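Local coordinates for protein SVS_variant_AS1 (Streptomyces sp. CWA1, PDB 6TJA) that probably cyclises geranylgeranyl diphosphate to the diterpene spiroviolene, as an engineered, ancestrally reconstructed terpene cyclase, at residues A[23-28]-A[56-61]; A[213-218]-A[350-355]. All coordinates share one frame; numbering follows the deposited sequence.

Contact 1. Residues A[23-28]-A[56-61]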
ATOM      1  N   PRO A  23      18.096  26.206   7.241  1.00 31.67           N
ATOM      2  CA  PRO A  23      18.329  27.654   7.321  1.00 29.82           C
ATOM      3  C   PRO A  23      17.323  28.515   6.540  1.00 32.33           C
ATOM      4  O   PRO A  23      17.210  29.659   6.832  1.00 30.70           O
ATOM      5  CB  PRO A  23      19.746  27.867   6.755  1.00 28.27           C
ATOM      6  CG  PRO A  23      20.158  26.552   6.123  1.00 30.51           C
ATOM      7  CD  PRO A  23      19.266  25.468   6.723  1.00 30.72           C
ATOM      8  N   ARG A  24      16.583  27.945   5.587  1.00 33.17           N
ATOM      9  CA  ARG A  24      15.582  28.692   4.789  1.00 32.57           C
ATOM     10  C   ARG A  24      14.168  28.356   5.254  1.00 29.67           C
ATOM     11  O   ARG A  24      13.229  28.560   4.470  1.00 31.79           O
ATOM     12  CB  ARG A  24      15.803  28.369   3.313  1.00 38.23           C
ATOM     13  CG  ARG A  24      17.248  28.572   2.879  1.00 40.07           C
ATOM     14  CD  ARG A  24      17.553  30.041   2.628  1.00 42.92           C
ATOM     15  NE  ARG A  24      16.767  30.455   1.482  1.00 45.06           N
ATOM     16  CZ  ARG A  24      16.658  31.688   1.008  1.00 44.37           C
ATOM     17  NH1 ARG A  24      17.331  32.680   1.555  1.00 46.03           N
ATOM     18  NH2 ARG A  24      15.865  31.910  -0.024  1.00 43.85           N
ATOM     19  N   VAL A  25      13.995  27.896   6.491  1.00 31.18           N
ATOM     20  CA  VAL A  25      12.655  27.471   6.994  1.00 33.83           C
ATOM     21  C   VAL A  25      11.637  28.606   6.782  1.00 34.61           C
ATOM     22  O   VAL A  25      10.556  28.317   6.246  1.00 32.35           O
ATOM     23  CB  VAL A  25      12.679  26.989   8.458  1.00 34.54           C
ATOM     24  CG1 VAL A  25      13.243  28.020   9.431  1.00 38.56           C
ATOM     25  CG2 VAL A  25      11.298  26.568   8.898  1.00 34.96           C
ATOM     26  N   HIS A  26      11.962  29.851   7.153  1.00 37.77           N
ATOM     27  CA  HIS A  26      11.014  31.010   7.116  1.00 38.08           C
ATOM     28  C   HIS A  26      10.631  31.321   5.665  1.00 35.96           C
ATOM     29  O   HIS A  26       9.481  31.612   5.426  1.00 38.82           O
ATOM     30  CB  HIS A  26      11.580  32.232   7.870  1.00 42.33           C
ATOM     31  CG  HIS A  26      11.891  31.939   9.311  1.00 47.28           C
ATOM     32  ND1 HIS A  26      13.188  31.996   9.829  1.00 44.97           N
ATOM     33  CD2 HIS A  26      11.099  31.539  10.337  1.00 46.69           C
ATOM     34  CE1 HIS A  26      13.159  31.688  11.119  1.00 46.25           C
ATOM     35  NE2 HIS A  26      11.896  31.395  11.453  1.00 46.59           N
ATOM     36  N   GLU A  27      11.560  31.240   4.724  1.00 37.61           N
ATOM     37  CA  GLU A  27      11.279  31.482   3.286  1.00 39.98           C
ATOM     38  C   GLU A  27      10.302  30.403   2.793  1.00 43.12           C
ATOM     39  O   GLU A  27       9.376  30.742   2.029  1.00 47.96           O
ATOM     40  CB  GLU A  27      12.567  31.471   2.458  1.00 41.26           C
ATOM     41  CG  GLU A  27      13.466  32.692   2.666  1.00 46.74           C
ATOM     42  CD  GLU A  27      14.337  32.716   3.916  1.00 48.92           C
ATOM     43  OE1 GLU A  27      14.360  31.709   4.659  1.00 43.37           O
ATOM     44  OE2 GLU A  27      14.994  33.758   4.156  1.00 60.93           O
ATOM     45  N   VAL A  28      10.506  29.145   3.197  1.00 37.38           N
ATOM     46  CA  VAL A  28       9.640  28.017   2.754  1.00 36.08           C
ATOM     47  C   VAL A  28       8.269  28.161   3.416  1.00 33.35           C
ATOM     48  O   VAL A  28       7.292  27.984   2.727  1.00 31.96           O
ATOM     49  CB  VAL A  28      10.293  26.647   3.020  1.00 32.84           C
ATOM     50  CG1 VAL A  28       9.288  25.514   2.932  1.00 32.79           C
ATOM     51  CG2 VAL A  28      11.421  26.440   2.032  1.00 33.57           C
ATOM     52  N   SER A  56       3.753  23.356   9.806  1.00 31.57           N
ATOM     53  CA  SER A  56       4.252  22.096   9.225  1.00 29.60           C
ATOM     54  C   SER A  56       5.578  22.350   8.498  1.00 29.21           C
ATOM     55  O   SER A  56       6.352  21.403   8.362  1.00 29.46           O
ATOM     56  CB  SER A  56       3.207  21.460   8.385  1.00 30.02           C
ATOM     57  OG  SER A  56       2.121  21.076   9.221  1.00 26.43           O
ATOM     58  N   ALA A  57       5.876  23.582   8.088  1.00 29.98           N
ATOM     59  CA  ALA A  57       7.157  23.907   7.412  1.00 31.07           C
ATOM     60  C   ALA A  57       8.280  23.851   8.449  1.00 28.50           C
ATOM     61  O   ALA A  57       9.303  23.249   8.177  1.00 31.26           O
ATOM     62  CB  ALA A  57       7.076  25.242   6.723  1.00 34.15           C
ATOM     63  N   ASP A  58       8.022  24.322   9.657  1.00 31.69           N
ATOM     64  CA  ASP A  58       8.957  24.183  10.802  1.00 34.87           C
ATOM     65  C   ASP A  58       9.194  22.683  11.040  1.00 33.49           C
ATOM     66  O   ASP A  58      10.351  22.259  11.214  1.00 26.94           O
ATOM     67  CB  ASP A  58       8.406  24.884  12.055  1.00 35.96           C
ATOM     68  CG  ASP A  58       9.420  25.054  13.180  1.00 42.75           C
ATOM     69  OD1 ASP A  58      10.177  26.070  13.133  1.00 52.44           O
ATOM     70  OD2 ASP A  58       9.459  24.176  14.084  1.00 39.73           O
ATOM     71  N   PHE A  59       8.108  21.913  11.077  1.00 31.46           N
ATOM     72  CA  PHE A  59       8.133  20.450  11.313  1.00 28.05           C
ATOM     73  C   PHE A  59       9.083  19.806  10.296  1.00 25.51           C
ATOM     74  O   PHE A  59      10.043  19.195  10.734  1.00 23.25           O
ATOM     75  CB  PHE A  59       6.714  19.887  11.278  1.00 28.61           C
ATOM     76  CG  PHE A  59       6.626  18.399  11.432  1.00 28.55           C
ATOM     77  CD1 PHE A  59       6.540  17.835  12.684  1.00 28.58           C
ATOM     78  CD2 PHE A  59       6.614  17.577  10.320  1.00 27.43           C
ATOM     79  CE1 PHE A  59       6.445  16.458  12.824  1.00 31.81           C
ATOM     80  CE2 PHE A  59       6.494  16.204  10.462  1.00 28.04           C
ATOM     81  CZ  PHE A  59       6.432  15.645  11.716  1.00 29.35           C
ATOM     82  N   PHE A  60       8.839  19.910   8.990  1.00 25.21           N
ATOM     83  CA  PHE A  60       9.579  19.077   8.020  1.00 24.79           C
ATOM     84  C   PHE A  60      10.957  19.681   7.709  1.00 26.73           C
ATOM     85  O   PHE A  60      11.819  18.905   7.282  1.00 26.20           O
ATOM     86  CB  PHE A  60       8.787  18.793   6.750  1.00 26.60           C
ATOM     87  CG  PHE A  60       9.286  17.534   6.075  1.00 24.91           C
ATOM     88  CD1 PHE A  60       9.101  16.300   6.676  1.00 24.75           C
ATOM     89  CD2 PHE A  60       9.993  17.589   4.890  1.00 23.66           C
ATOM     90  CE1 PHE A  60       9.602  15.144   6.098  1.00 22.96           C
ATOM     91  CE2 PHE A  60      10.442  16.429   4.287  1.00 24.59           C
ATOM     92  CZ  PHE A  60      10.239  15.210   4.886  1.00 23.52           C
ATOM     93  N   ALA A  61      11.169  20.976   7.976  1.00 24.55           N
ATOM     94  CA  ALA A  61      12.484  21.647   7.893  1.00 26.17           C
ATOM     95  C   ALA A  61      13.463  21.019   8.897  1.00 25.64           C
ATOM     96  O   ALA A  61      14.699  21.158   8.730  1.00 26.33           O
ATOM     97  CB  ALA A  61      12.298  23.138   8.120  1.00 25.53           C
TER
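Within the N-terminal part of the all-helical terpene cyclase fold, Val25, in the first turn of helix 25-38, packs against the face of helix 56-61 that carries Ala57 and Ala61. The backbones are nearest between Val25 and Ala61, whose CA atoms are 5.9 Å apart. One methyl does most of the touching: Val25 CG2 lies 3.7 Å from Ala61 CB and 3.8 Å from Asp58 CA. It also approaches the backbone of Ala57, with Val25 CG2 at 3.9 Å from Ala57 O, so this branch meets successive residues of the helix surface as well as the alanine a turn later. It gets there by standing anti to the backbone N of Val25, while CG1 turns aside and lies over one face of the His26 ring. One turn further on, Val28 CG1 makes a looser apolar contact with Ala57 CB at 4.4 Å. The two alanines, four residues apart, offer only methyls, which allows this close backbone approach, and no hydrogen bond crosses between the segments. Each helix keeps its own bonding: Val28 N donates to Arg24 O (3.1 Å), placing Arg24 as N-cap, and Ala61 N donates to Ala57 O (2.9 Å). The carboxylate of Asp58 pairs with Arg62 rather than with anything in 23-28. Elsewhere on helix 56-61, Ser56 and Phe60 touch helix 70-91, whereas Asp58 and Phe59 meet helix 289-309; the first turn of helix 25-38 thus packs on a helix that also contacts both of these.

Contact 2. Residues A[213-218]-A[350-355]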
ATOM      1  N   VAL A 213      17.192  -1.748   7.270  1.00 25.67           N
ATOM      2  CA  VAL A 213      16.787  -0.354   6.965  1.00 25.07           C
ATOM      3  C   VAL A 213      15.265  -0.234   7.098  1.00 25.63           C
ATOM      4  O   VAL A 213      14.777   0.799   7.585  1.00 23.45           O
ATOM      5  CB  VAL A 213      17.255   0.042   5.558  1.00 24.62           C
ATOM      6  CG1 VAL A 213      16.702   1.398   5.148  1.00 23.89           C
ATOM      7  CG2 VAL A 213      18.764   0.034   5.484  1.00 26.44           C
ATOM      8  N   ARG A 214      14.533  -1.240   6.635  1.00 24.54           N
ATOM      9  CA  ARG A 214      13.080  -1.320   6.864  1.00 22.93           C
ATOM     10  C   ARG A 214      12.813  -1.245   8.376  1.00 23.20           C
ATOM     11  O   ARG A 214      11.905  -0.489   8.813  1.00 24.74           O
ATOM     12  CB  ARG A 214      12.594  -2.605   6.193  1.00 25.09           C
ATOM     13  CG  ARG A 214      11.088  -2.695   6.070  1.00 29.13           C
ATOM     14  CD  ARG A 214      10.573  -1.617   5.128  1.00 30.66           C
ATOM     15  NE  ARG A 214       9.333  -1.266   5.707  1.00 34.45           N
ATOM     16  CZ  ARG A 214       8.868  -0.057   5.866  1.00 35.01           C
ATOM     17  NH1 ARG A 214       9.535   0.991   5.418  1.00 31.08           N
ATOM     18  NH2 ARG A 214       7.682   0.062   6.437  1.00 35.64           N
ATOM     19  N   ALA A 215      13.533  -2.017   9.182  1.00 22.52           N
ATOM     20  CA  ALA A 215      13.323  -2.042  10.652  1.00 23.41           C
ATOM     21  C   ALA A 215      13.702  -0.690  11.266  1.00 23.87           C
ATOM     22  O   ALA A 215      12.988  -0.220  12.166  1.00 25.42           O
ATOM     23  CB  ALA A 215      14.076  -3.161  11.292  1.00 22.28           C
ATOM     24  N   LEU A 216      14.760  -0.052  10.794  1.00 23.20           N
ATOM     25  CA  LEU A 216      15.163   1.282  11.337  1.00 24.21           C
ATOM     26  C   LEU A 216      14.053   2.266  11.000  1.00 22.80           C
ATOM     27  O   LEU A 216      13.758   3.109  11.821  1.00 23.53           O
ATOM     28  CB  LEU A 216      16.494   1.740  10.710  1.00 24.23           C
ATOM     29  CG  LEU A 216      17.741   1.076  11.281  1.00 23.58           C
ATOM     30  CD1 LEU A 216      18.973   1.403  10.432  1.00 25.81           C
ATOM     31  CD2 LEU A 216      17.981   1.503  12.728  1.00 23.08           C
ATOM     32  N   THR A 217      13.436   2.126   9.829  1.00 22.22           N
ATOM     33  CA  THR A 217      12.374   3.043   9.371  1.00 22.47           C
ATOM     34  C   THR A 217      11.135   2.834  10.265  1.00 24.43           C
ATOM     35  O   THR A 217      10.560   3.835  10.788  1.00 24.26           O
ATOM     36  CB  THR A 217      12.095   2.860   7.875  1.00 23.97           C
ATOM     37  OG1 THR A 217      13.273   3.123   7.100  1.00 23.30           O
ATOM     38  CG2 THR A 217      10.989   3.787   7.420  1.00 24.00           C
ATOM     39  N   GLU A 218      10.731   1.577  10.447  1.00 24.26           N
ATOM     40  CA  GLU A 218       9.581   1.245  11.316  1.00 22.73           C
ATOM     41  C   GLU A 218       9.851   1.784  12.727  1.00 22.40           C
ATOM     42  O   GLU A 218       8.947   2.386  13.304  1.00 20.31           O
ATOM     43  CB  GLU A 218       9.315  -0.248  11.231  1.00 23.82           C
ATOM     44  CG  GLU A 218       8.621  -0.662   9.947  1.00 22.40           C
ATOM     45  CD  GLU A 218       7.852  -1.962  10.069  1.00 24.27           C
ATOM     46  OE1 GLU A 218       8.048  -2.653  11.098  1.00 26.18           O
ATOM     47  OE2 GLU A 218       7.059  -2.296   9.144  1.00 23.30           O
ATOM     48  N   ILE A 350       6.413  -6.886  16.385  1.00 22.67           N
ATOM     49  CA  ILE A 350       7.621  -6.024  16.234  1.00 23.72           C
ATOM     50  C   ILE A 350       8.890  -6.744  16.693  1.00 22.97           C
ATOM     51  O   ILE A 350       9.965  -6.123  16.570  1.00 23.73           O
ATOM     52  CB  ILE A 350       7.436  -4.667  16.933  1.00 22.68           C
ATOM     53  CG1 ILE A 350       7.272  -4.798  18.450  1.00 25.05           C
ATOM     54  CG2 ILE A 350       6.291  -3.911  16.310  1.00 22.81           C
ATOM     55  CD1 ILE A 350       7.441  -3.487  19.228  1.00 23.32           C
ATOM     56  N   ALA A 351       8.791  -7.984  17.178  1.00 23.38           N
ATOM     57  CA  ALA A 351       9.923  -8.742  17.755  1.00 21.79           C
ATOM     58  C   ALA A 351      11.029  -8.901  16.710  1.00 23.73           C
ATOM     59  O   ALA A 351      12.236  -8.885  17.086  1.00 22.20           O
ATOM     60  CB  ALA A 351       9.437 -10.073  18.255  1.00 22.63           C
ATOM     61  N   TRP A 352      10.667  -8.985  15.430  1.00 23.68           N
ATOM     62  CA  TRP A 352      11.682  -9.146  14.357  1.00 23.76           C
ATOM     63  C   TRP A 352      12.612  -7.925  14.291  1.00 24.26           C
ATOM     64  O   TRP A 352      13.708  -8.054  13.708  1.00 22.85           O
ATOM     65  CB  TRP A 352      11.022  -9.443  13.006  1.00 24.07           C
ATOM     66  CG  TRP A 352      10.233  -8.313  12.427  1.00 25.92           C
ATOM     67  CD1 TRP A 352       8.926  -7.995  12.672  1.00 24.19           C
ATOM     68  CD2 TRP A 352      10.716  -7.348  11.482  1.00 23.37           C
ATOM     69  NE1 TRP A 352       8.565  -6.906  11.939  1.00 24.14           N
ATOM     70  CE2 TRP A 352       9.647  -6.487  11.203  1.00 23.87           C
ATOM     71  CE3 TRP A 352      11.944  -7.131  10.864  1.00 23.55           C
ATOM     72  CZ2 TRP A 352       9.784  -5.411  10.335  1.00 24.49           C
ATOM     73  CZ3 TRP A 352      12.066  -6.091   9.972  1.00 22.85           C
ATOM     74  CH2 TRP A 352      11.006  -5.238   9.728  1.00 23.03           C
ATOM     75  N   TRP A 353      12.272  -6.782  14.895  1.00 23.85           N
ATOM     76  CA  TRP A 353      13.252  -5.656  14.934  1.00 25.92           C
ATOM     77  C   TRP A 353      14.538  -6.037  15.680  1.00 25.95           C
ATOM     78  O   TRP A 353      15.539  -5.359  15.471  1.00 27.40           O
ATOM     79  CB  TRP A 353      12.671  -4.402  15.553  1.00 24.16           C
ATOM     80  CG  TRP A 353      11.510  -3.819  14.829  1.00 23.29           C
ATOM     81  CD1 TRP A 353      11.118  -4.024  13.543  1.00 24.45           C
ATOM     82  CD2 TRP A 353      10.555  -2.921  15.411  1.00 25.11           C
ATOM     83  NE1 TRP A 353       9.969  -3.315  13.286  1.00 24.04           N
ATOM     84  CE2 TRP A 353       9.610  -2.619  14.406  1.00 25.18           C
ATOM     85  CE3 TRP A 353      10.428  -2.329  16.675  1.00 24.37           C
ATOM     86  CZ2 TRP A 353       8.545  -1.743  14.629  1.00 26.87           C
ATOM     87  CZ3 TRP A 353       9.357  -1.498  16.904  1.00 25.48           C
ATOM     88  CH2 TRP A 353       8.437  -1.205  15.888  1.00 26.51           C
ATOM     89  N   TRP A 354      14.489  -7.042  16.555  1.00 27.95           N
ATOM     90  CA  TRP A 354      15.609  -7.482  17.431  1.00 28.81           C
ATOM     91  C   TRP A 354      16.293  -8.745  16.896  1.00 30.17           C
ATOM     92  O   TRP A 354      17.162  -9.234  17.620  1.00 28.60           O
ATOM     93  CB  TRP A 354      15.087  -7.753  18.851  1.00 28.06           C
ATOM     94  CG  TRP A 354      14.840  -6.528  19.665  1.00 28.48           C
ATOM     95  CD1 TRP A 354      15.734  -5.896  20.492  1.00 32.04           C
ATOM     96  CD2 TRP A 354      13.621  -5.763  19.721  1.00 29.00           C
ATOM     97  NE1 TRP A 354      15.155  -4.792  21.068  1.00 29.49           N
ATOM     98  CE2 TRP A 354      13.856  -4.690  20.624  1.00 28.89           C
ATOM     99  CE3 TRP A 354      12.367  -5.872  19.100  1.00 27.16           C
ATOM    100  CZ2 TRP A 354      12.861  -3.764  20.927  1.00 28.82           C
ATOM    101  CZ3 TRP A 354      11.393  -4.948  19.391  1.00 26.34           C
ATOM    102  CH2 TRP A 354      11.637  -3.909  20.297  1.00 30.20           C
ATOM    103  N   ASP A 355      15.859  -9.286  15.746  1.00 29.26           N
ATOM    104  CA  ASP A 355      16.353 -10.558  15.158  1.00 31.75           C
ATOM    105  C   ASP A 355      17.449 -10.236  14.133  1.00 32.33           C
ATOM    106  O   ASP A 355      17.114 -10.032  12.976  1.00 36.49           O
ATOM    107  CB  ASP A 355      15.171 -11.321  14.560  1.00 32.74           C
ATOM    108  CG  ASP A 355      15.511 -12.676  13.975  1.00 32.08           C
ATOM    109  OD1 ASP A 355      16.711 -12.932  13.794  1.00 29.93           O
ATOM    110  OD2 ASP A 355      14.557 -13.471  13.723  1.00 29.14           O
TER
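Helix 211-231 and the 3-10 segment that includes 352-354 of the C-terminal tail come closest at Ala215 and Trp353, whose CA atoms are 5.6 Å apart, so that the tail packs on a helix of the all-alpha terpene synthase fold at the subunit interface. Ala215 CB rests against both indoles, 3.8 Å from Trp352 CZ3 and 3.8 Å from Trp353 CD1. The indoles also meet each other: Trp353 CD1 stands 3.6 Å above the plane of the Trp352 ring, over its centre. Trp352 CG lies between its backbone N and carbonyl carbon (chi1 68°), a crowded position from which the six-membered ring reaches Glu218, with CZ2 at 3.3 Å from Glu218 OE1. The carboxylate bridges subunits, since Glu218 OE2 forms a salt bridge with Arg112 of the second subunit. Its other oxygen is held within the chain by a hydrogen bond from Trp353 NE1 to Glu218 OE1 at 3.0 Å, with an N-H...O angle of 155°. A phenylalanine in place of Trp353 lacks the indole N-H and would probably leave Glu218 OE1 without this donor and the carboxylate less firmly oriented. In the bond, Glu218 OE1 accepts through its anti lone pair and lies 2° out of the Trp353 ring plane.

Overall arrangement
From the N terminus, the chain first closes a short loop at contact 1, where 23-28 and 56-61 are separated by 27 residues that include helix 45-52. Contact 2 opens much later and closes a long one: 131 residues lie between 213-218 and 350-355, among them helices 246-254, 258-283 and 289-309. The two are in series, so neither nests in nor crosses the other. They sit on opposite sides of the chain's centre. The centres of contact 1 and contact 2 are 30 Å apart, and the nearest atoms of contact 1 and contact 2 are about 12 Å apart. Contact 1 joins two early helices, with no other chain of the assembly touching it; contact 2 joins the C-terminal tail to helix 211-231 where the second subunit approaches.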